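PDB 1YDO: HMG-CoA Lyase from Bacillus subtilis subsp. subtilis, which belongs to the HMGL-like family of TIM-barrel proteins and is built round a closed parallel beta barrel wrapped by helices. Local coordinates for residues D29-T32 with W33-L37; F146-P149 with Y150-D153; V256-L259 with E260-I264. All coordinates share one frame; numbering follows the deposited sequence.

Contact 1. Residues D29-T32 with W33-L37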
ATOM      1  N   ASP A  29      10.248  10.187 -26.939  1.00 42.89           N
ATOM      2  CA  ASP A  29      10.494   9.648 -25.605  1.00 41.96           C
ATOM      3  C   ASP A  29       9.499   8.547 -25.254  1.00 41.00           C
ATOM      4  O   ASP A  29       9.859   7.549 -24.636  1.00 40.73           O
ATOM      5  CB  ASP A  29      10.404  10.756 -24.553  1.00 41.17           C
ATOM      6  CG  ASP A  29      11.568  11.703 -24.615  1.00 41.57           C
ATOM      7  OD1 ASP A  29      11.509  12.765 -23.954  1.00 39.81           O
ATOM      8  OD2 ASP A  29      12.555  11.379 -25.317  1.00 42.57           O
ATOM      9  N   LYS A  30       8.239   8.738 -25.627  1.00 39.72           N
ATOM     10  CA  LYS A  30       7.235   7.729 -25.333  1.00 38.73           C
ATOM     11  C   LYS A  30       7.746   6.414 -25.907  1.00 39.56           C
ATOM     12  O   LYS A  30       7.816   5.402 -25.206  1.00 39.81           O
ATOM     13  CB  LYS A  30       5.892   8.071 -25.975  1.00 37.40           C
ATOM     14  CG  LYS A  30       5.104   9.190 -25.301  1.00 35.99           C
ATOM     15  CD  LYS A  30       3.671   9.184 -25.847  1.00 37.03           C
ATOM     16  CE  LYS A  30       2.765  10.278 -25.267  1.00 37.65           C
ATOM     17  NZ  LYS A  30       3.087  11.656 -25.746  1.00 36.17           N
ATOM     18  N   ILE A  31       8.122   6.438 -27.183  1.00 39.70           N
ATOM     19  CA  ILE A  31       8.633   5.256 -27.857  1.00 39.46           C
ATOM     20  C   ILE A  31       9.821   4.681 -27.104  1.00 39.19           C
ATOM     21  O   ILE A  31       9.853   3.491 -26.782  1.00 39.78           O
ATOM     22  CB  ILE A  31       9.075   5.592 -29.279  1.00 40.18           C
ATOM     23  CG1 ILE A  31       7.892   6.183 -30.040  1.00 41.63           C
ATOM     24  CG2 ILE A  31       9.591   4.336 -29.980  1.00 41.22           C
ATOM     25  CD1 ILE A  31       8.254   6.710 -31.393  1.00 41.80           C
ATOM     26  N   THR A  32      10.797   5.529 -26.814  1.00 37.94           N
ATOM     27  CA  THR A  32      11.980   5.078 -26.111  1.00 37.60           C
ATOM     28  C   THR A  32      11.632   4.366 -24.804  1.00 38.20           C
ATOM     29  O   THR A  32      12.278   3.378 -24.441  1.00 38.54           O
ATOM     30  CB  THR A  32      12.888   6.245 -25.783  1.00 37.31           C
ATOM     31  OG1 THR A  32      13.022   7.094 -26.933  1.00 39.59           O
ATOM     32  CG2 THR A  32      14.238   5.727 -25.376  1.00 36.23           C
ATOM     33  N   TRP A  33      10.612   4.867 -24.104  1.00 37.54           N
ATOM     34  CA  TRP A  33      10.186   4.285 -22.825  1.00 36.90           C
ATOM     35  C   TRP A  33       9.412   2.992 -22.985  1.00 37.54           C
ATOM     36  O   TRP A  33       9.566   2.063 -22.185  1.00 36.25           O
ATOM     37  CB  TRP A  33       9.324   5.274 -22.045  1.00 34.53           C
ATOM     38  CG  TRP A  33       8.913   4.778 -20.712  1.00 30.64           C
ATOM     39  CD1 TRP A  33       9.720   4.298 -19.733  1.00 30.02           C
ATOM     40  CD2 TRP A  33       7.590   4.780 -20.180  1.00 30.90           C
ATOM     41  NE1 TRP A  33       8.981   4.001 -18.612  1.00 29.48           N
ATOM     42  CE2 TRP A  33       7.669   4.283 -18.866  1.00 29.91           C
ATOM     43  CE3 TRP A  33       6.342   5.151 -20.689  1.00 31.44           C
ATOM     44  CZ2 TRP A  33       6.549   4.157 -18.050  1.00 31.73           C
ATOM     45  CZ3 TRP A  33       5.222   5.027 -19.871  1.00 31.59           C
ATOM     46  CH2 TRP A  33       5.335   4.530 -18.571  1.00 32.38           C
ATOM     47  N   ILE A  34       8.564   2.950 -24.010  1.00 37.71           N
ATOM     48  CA  ILE A  34       7.757   1.770 -24.293  1.00 37.91           C
ATOM     49  C   ILE A  34       8.663   0.652 -24.777  1.00 38.45           C
ATOM     50  O   ILE A  34       8.351  -0.527 -24.604  1.00 38.19           O
ATOM     51  CB  ILE A  34       6.687   2.074 -25.362  1.00 38.76           C
ATOM     52  CG1 ILE A  34       5.714   3.136 -24.829  1.00 38.73           C
ATOM     53  CG2 ILE A  34       5.919   0.807 -25.722  1.00 38.22           C
ATOM     54  CD1 ILE A  34       4.557   3.454 -25.760  1.00 37.84           C
ATOM     55  N   ASN A  35       9.792   1.030 -25.375  1.00 37.60           N
ATOM     56  CA  ASN A  35      10.750   0.049 -25.851  1.00 37.55           C
ATOM     57  C   ASN A  35      11.328  -0.679 -24.655  1.00 36.42           C
ATOM     58  O   ASN A  35      11.388  -1.904 -24.631  1.00 36.57           O
ATOM     59  CB  ASN A  35      11.853   0.734 -26.648  1.00 39.01           C
ATOM     60  CG  ASN A  35      11.416   1.070 -28.054  1.00 41.32           C
ATOM     61  OD1 ASN A  35      12.114   1.791 -28.766  1.00 44.10           O
ATOM     62  ND2 ASN A  35      10.258   0.539 -28.472  1.00 40.69           N
ATOM     63  N   GLN A  36      11.739   0.090 -23.658  1.00 35.57           N
ATOM     64  CA  GLN A  36      12.279  -0.487 -22.443  1.00 36.34           C
ATOM     65  C   GLN A  36      11.248  -1.481 -21.905  1.00 36.10           C
ATOM     66  O   GLN A  36      11.539  -2.654 -21.667  1.00 35.11           O
ATOM     67  CB  GLN A  36      12.525   0.614 -21.417  1.00 37.45           C
ATOM     68  CG  GLN A  36      13.381   1.753 -21.940  1.00 40.55           C
ATOM     69  CD  GLN A  36      13.579   2.852 -20.910  1.00 43.30           C
ATOM     70  OE1 GLN A  36      13.751   2.578 -19.717  1.00 46.12           O
ATOM     71  NE2 GLN A  36      13.579   4.101 -21.365  1.00 43.34           N
ATOM     72  N   LEU A  37      10.026  -1.001 -21.727  1.00 36.06           N
ATOM     73  CA  LEU A  37       8.962  -1.843 -21.227  1.00 36.31           C
ATOM     74  C   LEU A  37       8.838  -3.154 -21.996  1.00 37.99           C
ATOM     75  O   LEU A  37       8.814  -4.220 -21.391  1.00 37.80           O
ATOM     76  CB  LEU A  37       7.648  -1.078 -21.269  1.00 34.71           C
ATOM     77  CG  LEU A  37       7.234  -0.356 -19.992  1.00 33.49           C
ATOM     78  CD1 LEU A  37       8.421   0.223 -19.250  1.00 34.00           C
ATOM     79  CD2 LEU A  37       6.259   0.713 -20.380  1.00 32.63           C
TER
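Trp33 N to Asp29 O, Ile34 N to Lys30 O and Asn35 N to Ile31 O are hydrogen bonds of 2.8 Å each, all reaching back four residues, which identifies this as one continuous run of alpha helix, part of helix 27-38 on the outside of the TIM barrel. For Ile34 N to Lys30 O the angle at the hydrogen is 157°. Thr32 O accepts a weak bond from Gln36 N at 3.4 Å and a second weak one from Gln36 NE2, also at 3.4 Å. With chi1 at -54°, the Gln36 side chain runs back past its own backbone N and over Thr32 O, where NE2 donates. Thr32 OG1 is bonded to the carbonyl of Glu28, one turn earlier. The Ile31 and Asn35 side chains run alongside one another. Two polar ends leave the segment: Lys30 NZ forms a salt bridge with Asp61 and hydrogen bonds with the carbonyls of Ile25 and Ala58, while Trp33 NE1 donates a hydrogen bond to Ala276 O on helix 270-284. Leu37 CD2 covers the middle of one Trp33 ring face. With carbonyls and an acid gathered round it, the buried Lys30 ammonium probably keeps its charge; its bonds to Ala58 and Asp61 tie this helix to the chain just before helix 62-68, and the one to Ile25 O holds it to the chain leading into its own helix.

Contact 2. Residues F146-P149 with Y150-D153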
ATOM      1  N   PHE A 146     -16.574  -0.248  -8.230  1.00 42.38           N
ATOM      2  CA  PHE A 146     -16.466  -0.243  -6.769  1.00 43.06           C
ATOM      3  C   PHE A 146     -16.878   1.098  -6.182  1.00 44.74           C
ATOM      4  O   PHE A 146     -16.356   1.512  -5.148  1.00 45.57           O
ATOM      5  CB  PHE A 146     -15.033  -0.548  -6.338  1.00 40.64           C
ATOM      6  CG  PHE A 146     -14.618  -1.959  -6.581  1.00 38.84           C
ATOM      7  CD1 PHE A 146     -15.144  -2.983  -5.816  1.00 37.73           C
ATOM      8  CD2 PHE A 146     -13.708  -2.271  -7.591  1.00 39.44           C
ATOM      9  CE1 PHE A 146     -14.771  -4.304  -6.053  1.00 37.48           C
ATOM     10  CE2 PHE A 146     -13.327  -3.595  -7.838  1.00 38.12           C
ATOM     11  CZ  PHE A 146     -13.860  -4.609  -7.068  1.00 36.90           C
ATOM     12  N   GLY A 147     -17.810   1.777  -6.843  1.00 45.85           N
ATOM     13  CA  GLY A 147     -18.253   3.058  -6.342  1.00 46.92           C
ATOM     14  C   GLY A 147     -18.048   4.132  -7.378  1.00 48.16           C
ATOM     15  O   GLY A 147     -17.098   4.076  -8.159  1.00 47.92           O
ATOM     16  N   CYS A 148     -18.939   5.119  -7.379  1.00 49.98           N
ATOM     17  CA  CYS A 148     -18.885   6.224  -8.324  1.00 51.91           C
ATOM     18  C   CYS A 148     -18.590   7.552  -7.644  1.00 52.13           C
ATOM     19  O   CYS A 148     -19.025   7.799  -6.525  1.00 53.12           O
ATOM     20  CB  CYS A 148     -20.221   6.323  -9.072  1.00 53.64           C
ATOM     21  SG  CYS A 148     -20.332   7.687 -10.278  1.00 57.60           S
ATOM     22  N   PRO A 149     -17.842   8.430  -8.318  1.00 52.32           N
ATOM     23  CA  PRO A 149     -17.535   9.729  -7.719  1.00 53.56           C
ATOM     24  C   PRO A 149     -18.789  10.617  -7.645  1.00 54.83           C
ATOM     25  O   PRO A 149     -18.847  11.594  -6.886  1.00 55.49           O
ATOM     26  CB  PRO A 149     -16.469  10.291  -8.662  1.00 52.61           C
ATOM     27  CG  PRO A 149     -16.854   9.720  -9.980  1.00 51.97           C
ATOM     28  CD  PRO A 149     -17.178   8.283  -9.626  1.00 52.21           C
ATOM     29  N   TYR A 150     -19.793  10.255  -8.436  1.00 54.94           N
ATOM     30  CA  TYR A 150     -21.041  11.001  -8.499  1.00 55.01           C
ATOM     31  C   TYR A 150     -22.180  10.264  -7.797  1.00 55.38           C
ATOM     32  O   TYR A 150     -22.809  10.802  -6.883  1.00 56.05           O
ATOM     33  CB  TYR A 150     -21.416  11.242  -9.959  1.00 54.70           C
ATOM     34  CG  TYR A 150     -20.334  11.922 -10.776  1.00 54.63           C
ATOM     35  CD1 TYR A 150     -19.960  11.417 -12.017  1.00 53.31           C
ATOM     36  CD2 TYR A 150     -19.722  13.097 -10.329  1.00 55.05           C
ATOM     37  CE1 TYR A 150     -19.021  12.057 -12.799  1.00 53.17           C
ATOM     38  CE2 TYR A 150     -18.776  13.753 -11.105  1.00 54.63           C
ATOM     39  CZ  TYR A 150     -18.436  13.221 -12.344  1.00 54.98           C
ATOM     40  OH  TYR A 150     -17.539  13.878 -13.148  1.00 55.79           O
ATOM     41  N   GLU A 151     -22.443   9.034  -8.220  1.00 54.60           N
ATOM     42  CA  GLU A 151     -23.513   8.252  -7.620  1.00 55.18           C
ATOM     43  C   GLU A 151     -23.069   7.619  -6.316  1.00 56.53           C
ATOM     44  O   GLU A 151     -23.861   6.996  -5.616  1.00 55.92           O
ATOM     45  CB  GLU A 151     -23.979   7.162  -8.580  1.00 53.46           C
ATOM     46  CG  GLU A 151     -24.491   7.690  -9.892  1.00 51.05           C
ATOM     47  CD  GLU A 151     -25.157   6.623 -10.723  1.00 50.48           C
ATOM     48  OE1 GLU A 151     -25.514   6.914 -11.881  1.00 50.93           O
ATOM     49  OE2 GLU A 151     -25.331   5.496 -10.218  1.00 51.10           O
ATOM     50  N   LYS A 152     -21.793   7.786  -5.996  1.00 58.77           N
ATOM     51  CA  LYS A 152     -21.217   7.224  -4.780  1.00 60.41           C
ATOM     52  C   LYS A 152     -21.340   5.703  -4.733  1.00 61.44           C
ATOM     53  O   LYS A 152     -20.403   4.987  -5.079  1.00 63.03           O
ATOM     54  CB  LYS A 152     -21.880   7.831  -3.546  1.00 60.84           C
ATOM     55  CG  LYS A 152     -20.904   8.167  -2.430  1.00 62.05           C
ATOM     56  CD  LYS A 152     -19.871   9.190  -2.887  1.00 63.30           C
ATOM     57  CE  LYS A 152     -20.529  10.498  -3.347  1.00 64.55           C
ATOM     58  NZ  LYS A 152     -19.555  11.488  -3.920  1.00 63.77           N
ATOM     59  N   ASP A 153     -22.493   5.204  -4.307  1.00 61.61           N
ATOM     60  CA  ASP A 153     -22.685   3.763  -4.225  1.00 61.35           C
ATOM     61  C   ASP A 153     -23.115   3.180  -5.575  1.00 61.08           C
ATOM     62  O   ASP A 153     -23.830   3.827  -6.342  1.00 62.06           O
ATOM     63  CB  ASP A 153     -23.739   3.443  -3.165  1.00 61.35           C
ATOM     64  CG  ASP A 153     -23.544   2.082  -2.549  1.00 61.15           C
ATOM     65  OD1 ASP A 153     -22.837   2.008  -1.516  1.00 61.78           O
ATOM     66  OD2 ASP A 153     -24.081   1.090  -3.101  1.00 60.71           O
TER
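The Tyr150 ring carries Pro149 over one face: Pro149 CG stands 4.1 Å from the Tyr150 ring centroid and 11° off its normal, a CH-pi contact between neighbours in sequence. Cys148 SG approaches the same ring obliquely, 5.2 Å from the Tyr150 centroid, as a sulfur-aromatic contact. All three residues belong to a compact turn in the loop that leads from strand 137-143 to helix 156-169 in this TIM-barrel protein. The turn is wound round the sulfur. With SG anti to the backbone N, the Cys148 thiol points into the bend and takes N-H bonds from Tyr150 N and Glu151 N, each 3.2 Å from Cys148 SG; the second is the straighter, at 167°. One sulfur thus satisfies two successive backbone donors. Cys148 N in turn donates to Lys152 O at 2.7 Å, which draws the two ends of the turn together. Just before it, Gly147 has a positive phi, and at its backbone angles a beta carbon would be pressed against the preceding carbonyl. Helix 106-110 flanks the turn through His108, which touches Cys148 and Pro149, and Glu151 OE1 is bonded to Thr107 OG1. On the exposed side, the Lys152 chain bends at chi2 and chi3 and folds back until Lys152 NZ donates a hydrogen bond to Pro149 O at 3.1 Å, from a position 54° out of the carbonyl plane.

Contact 3. Residues V256-L259 with E260-I264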
ATOM      1  N   VAL A 256       4.595  -6.274  -8.925  1.00 27.55           N
ATOM      2  CA  VAL A 256       5.491  -7.345  -9.328  1.00 28.36           C
ATOM      3  C   VAL A 256       6.328  -7.792  -8.146  1.00 29.74           C
ATOM      4  O   VAL A 256       6.550  -8.985  -7.956  1.00 31.33           O
ATOM      5  CB  VAL A 256       6.446  -6.896 -10.449  1.00 28.64           C
ATOM      6  CG1 VAL A 256       7.445  -7.986 -10.741  1.00 28.84           C
ATOM      7  CG2 VAL A 256       5.654  -6.563 -11.697  1.00 29.19           C
ATOM      8  N   TYR A 257       6.791  -6.844  -7.342  1.00 29.21           N
ATOM      9  CA  TYR A 257       7.616  -7.195  -6.207  1.00 30.73           C
ATOM     10  C   TYR A 257       6.886  -8.064  -5.208  1.00 31.65           C
ATOM     11  O   TYR A 257       7.298  -9.185  -4.920  1.00 32.05           O
ATOM     12  CB  TYR A 257       8.126  -5.942  -5.497  1.00 33.50           C
ATOM     13  CG  TYR A 257       8.768  -6.218  -4.144  1.00 32.73           C
ATOM     14  CD1 TYR A 257       8.011  -6.226  -2.972  1.00 34.33           C
ATOM     15  CD2 TYR A 257      10.124  -6.502  -4.047  1.00 33.22           C
ATOM     16  CE1 TYR A 257       8.594  -6.519  -1.728  1.00 35.81           C
ATOM     17  CE2 TYR A 257      10.721  -6.791  -2.813  1.00 34.48           C
ATOM     18  CZ  TYR A 257       9.950  -6.800  -1.658  1.00 34.78           C
ATOM     19  OH  TYR A 257      10.529  -7.094  -0.442  1.00 35.28           O
HETATM   20  N   MSE A 258       5.798  -7.541  -4.672  1.00 32.48           N
HETATM   21  CA  MSE A 258       5.065  -8.292  -3.686  1.00 34.19           C
HETATM   22  C   MSE A 258       4.711  -9.691  -4.158  1.00 33.72           C
HETATM   23  O   MSE A 258       4.797 -10.656  -3.398  1.00 33.09           O
HETATM   24  CB  MSE A 258       3.801  -7.559  -3.291  1.00 36.91           C
HETATM   25  CG  MSE A 258       3.062  -8.282  -2.207  1.00 41.70           C
HETATM   26 SE   MSE A 258       1.343  -7.520  -1.983  1.00 47.69          SE
HETATM   27  CE  MSE A 258       0.598  -7.967  -3.711  1.00 43.99           C
ATOM     28  N   LEU A 259       4.310  -9.800  -5.414  1.00 33.68           N
ATOM     29  CA  LEU A 259       3.949 -11.092  -5.960  1.00 33.28           C
ATOM     30  C   LEU A 259       5.146 -12.022  -5.949  1.00 33.49           C
ATOM     31  O   LEU A 259       5.009 -13.203  -5.665  1.00 33.43           O
ATOM     32  CB  LEU A 259       3.408 -10.935  -7.381  1.00 33.51           C
ATOM     33  CG  LEU A 259       2.013 -10.309  -7.479  1.00 33.74           C
ATOM     34  CD1 LEU A 259       1.721  -9.929  -8.919  1.00 33.34           C
ATOM     35  CD2 LEU A 259       0.980 -11.289  -6.949  1.00 34.15           C
ATOM     36  N   GLU A 260       6.325 -11.490  -6.239  1.00 34.39           N
ATOM     37  CA  GLU A 260       7.525 -12.310  -6.257  1.00 35.54           C
ATOM     38  C   GLU A 260       7.849 -12.862  -4.893  1.00 35.10           C
ATOM     39  O   GLU A 260       8.126 -14.048  -4.743  1.00 36.73           O
ATOM     40  CB  GLU A 260       8.718 -11.512  -6.780  1.00 38.96           C
ATOM     41  CG  GLU A 260       8.721 -11.326  -8.285  1.00 42.94           C
ATOM     42  CD  GLU A 260       8.703 -12.650  -9.035  1.00 45.34           C
ATOM     43  OE1 GLU A 260       9.606 -13.478  -8.786  1.00 48.25           O
ATOM     44  OE2 GLU A 260       7.789 -12.857  -9.865  1.00 43.50           O
ATOM     45  N   GLN A 261       7.820 -12.003  -3.891  1.00 34.07           N
ATOM     46  CA  GLN A 261       8.110 -12.444  -2.539  1.00 32.85           C
ATOM     47  C   GLN A 261       7.132 -13.532  -2.116  1.00 31.68           C
ATOM     48  O   GLN A 261       7.455 -14.371  -1.288  1.00 30.55           O
ATOM     49  CB  GLN A 261       8.004 -11.268  -1.581  1.00 34.71           C
ATOM     50  CG  GLN A 261       8.842 -10.092  -1.992  1.00 36.30           C
ATOM     51  CD  GLN A 261      10.281 -10.478  -2.188  1.00 40.59           C
ATOM     52  OE1 GLN A 261      10.946 -10.932  -1.254  1.00 40.68           O
ATOM     53  NE2 GLN A 261      10.782 -10.304  -3.413  1.00 43.71           N
HETATM   54  N   MSE A 262       5.936 -13.512  -2.688  1.00 31.14           N
HETATM   55  CA  MSE A 262       4.935 -14.497  -2.345  1.00 32.92           C
HETATM   56  C   MSE A 262       5.118 -15.773  -3.144  1.00 34.19           C
HETATM   57  O   MSE A 262       4.285 -16.676  -3.069  1.00 35.38           O
HETATM   58  CB  MSE A 262       3.529 -13.949  -2.587  1.00 31.12           C
HETATM   59  CG  MSE A 262       3.079 -12.869  -1.616  1.00 32.46           C
HETATM   60 SE   MSE A 262       1.296 -12.169  -2.045  1.00 35.80          SE
HETATM   61  CE  MSE A 262       0.264 -13.708  -1.489  1.00 30.26           C
ATOM     62  N   ASP A 263       6.202 -15.835  -3.912  1.00 33.55           N
ATOM     63  CA  ASP A 263       6.518 -16.994  -4.759  1.00 34.19           C
ATOM     64  C   ASP A 263       5.501 -17.214  -5.879  1.00 31.77           C
ATOM     65  O   ASP A 263       5.130 -18.346  -6.189  1.00 30.63           O
ATOM     66  CB  ASP A 263       6.650 -18.269  -3.917  1.00 36.51           C
ATOM     67  CG  ASP A 263       7.913 -18.291  -3.084  1.00 42.15           C
ATOM     68  OD1 ASP A 263       9.022 -18.284  -3.686  1.00 44.32           O
ATOM     69  OD2 ASP A 263       7.800 -18.324  -1.825  1.00 45.06           O
ATOM     70  N   ILE A 264       5.069 -16.117  -6.482  1.00 29.11           N
ATOM     71  CA  ILE A 264       4.111 -16.152  -7.569  1.00 29.72           C
ATOM     72  C   ILE A 264       4.815 -15.596  -8.798  1.00 30.08           C
ATOM     73  O   ILE A 264       5.302 -14.468  -8.764  1.00 31.13           O
ATOM     74  CB  ILE A 264       2.896 -15.277  -7.248  1.00 30.16           C
ATOM     75  CG1 ILE A 264       2.251 -15.744  -5.952  1.00 29.55           C
ATOM     76  CG2 ILE A 264       1.896 -15.333  -8.380  1.00 28.52           C
ATOM     77  CD1 ILE A 264       1.126 -14.862  -5.487  1.00 28.01           C
TER
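Tyr257 and Gln261, one helical turn apart, lay a ring and an amide against each other: the two planes are only 9° apart, so the amide stacks on the ring. Gln261 CG lies over the face, 3.7 Å from the Tyr257 ring centroid and 22° off the normal, a CH-pi contact displaced toward the rim. Beyond it, Gln261 NE2 comes 3.6 Å from Tyr257 CE2. Torsions on both partners produce the overlap, since the Tyr257 ring stands anti to its own nitrogen (chi1 169°) while the Gln261 chain is bent at chi2 and turns flat along the ring. Two further side-chain pairs are apolar. Leu259 and Ile264 meet at a slant, with Leu259 CD2 and Ile264 CD1 3.9 Å apart. The selenomethionines Met258 and Met262 approach more loosely, Met258 CG lying 4.3 Å from Met262 SE.

What brings Ile264 back toward Leu259 is a Schellman motif closing helix 252-261. Asp263, with positive phi, is its C-prime residue; Ile264 N bonds Leu259 O at 3.0 Å and Asp263 N bonds Glu260 O at 2.8 Å. Leu259 O also receives a weak bond from Met262 N. Glu260 forms a salt bridge through OE2 with Lys265 just beyond the turn.

Around this helix end, Val256 and Leu259 pack on Ile9 of strand 8-11, Met258 and Leu259 meet Leu216 and Leu223 of helix 215-225, and Val256 and Tyr257 lean on Leu270 of helix 270-284. Tyr257, Met258, Gln261 and Met262 also meet the second subunit, where Tyr257 packs on Ala182, Met258 on Thr214, and both Gln261 and Met262 on Asn184 of that chain.

How the contacts relate
Contacts 1, 2 and 3 follow one another along the chain, all in the one HMGL-like TIM-barrel fold, and none touches another. Contact 1 lies on helix 27-38, contact 2 in the loop between strand 137-143 and helix 156-169, and contact 3 at the end of helix 252-261. The centres of contacts 1 and 2 are 35 Å apart, on opposite sides of the chain's centre; contact 3 lies 25 Å from contact 1 and 32 Å from contact 2, centre to centre. Helix 270-284 packs against both contact 1 and contact 3, linking early and late parts of the barrel's outer layer. Contact 3 also reaches the second subunit, unlike the other two.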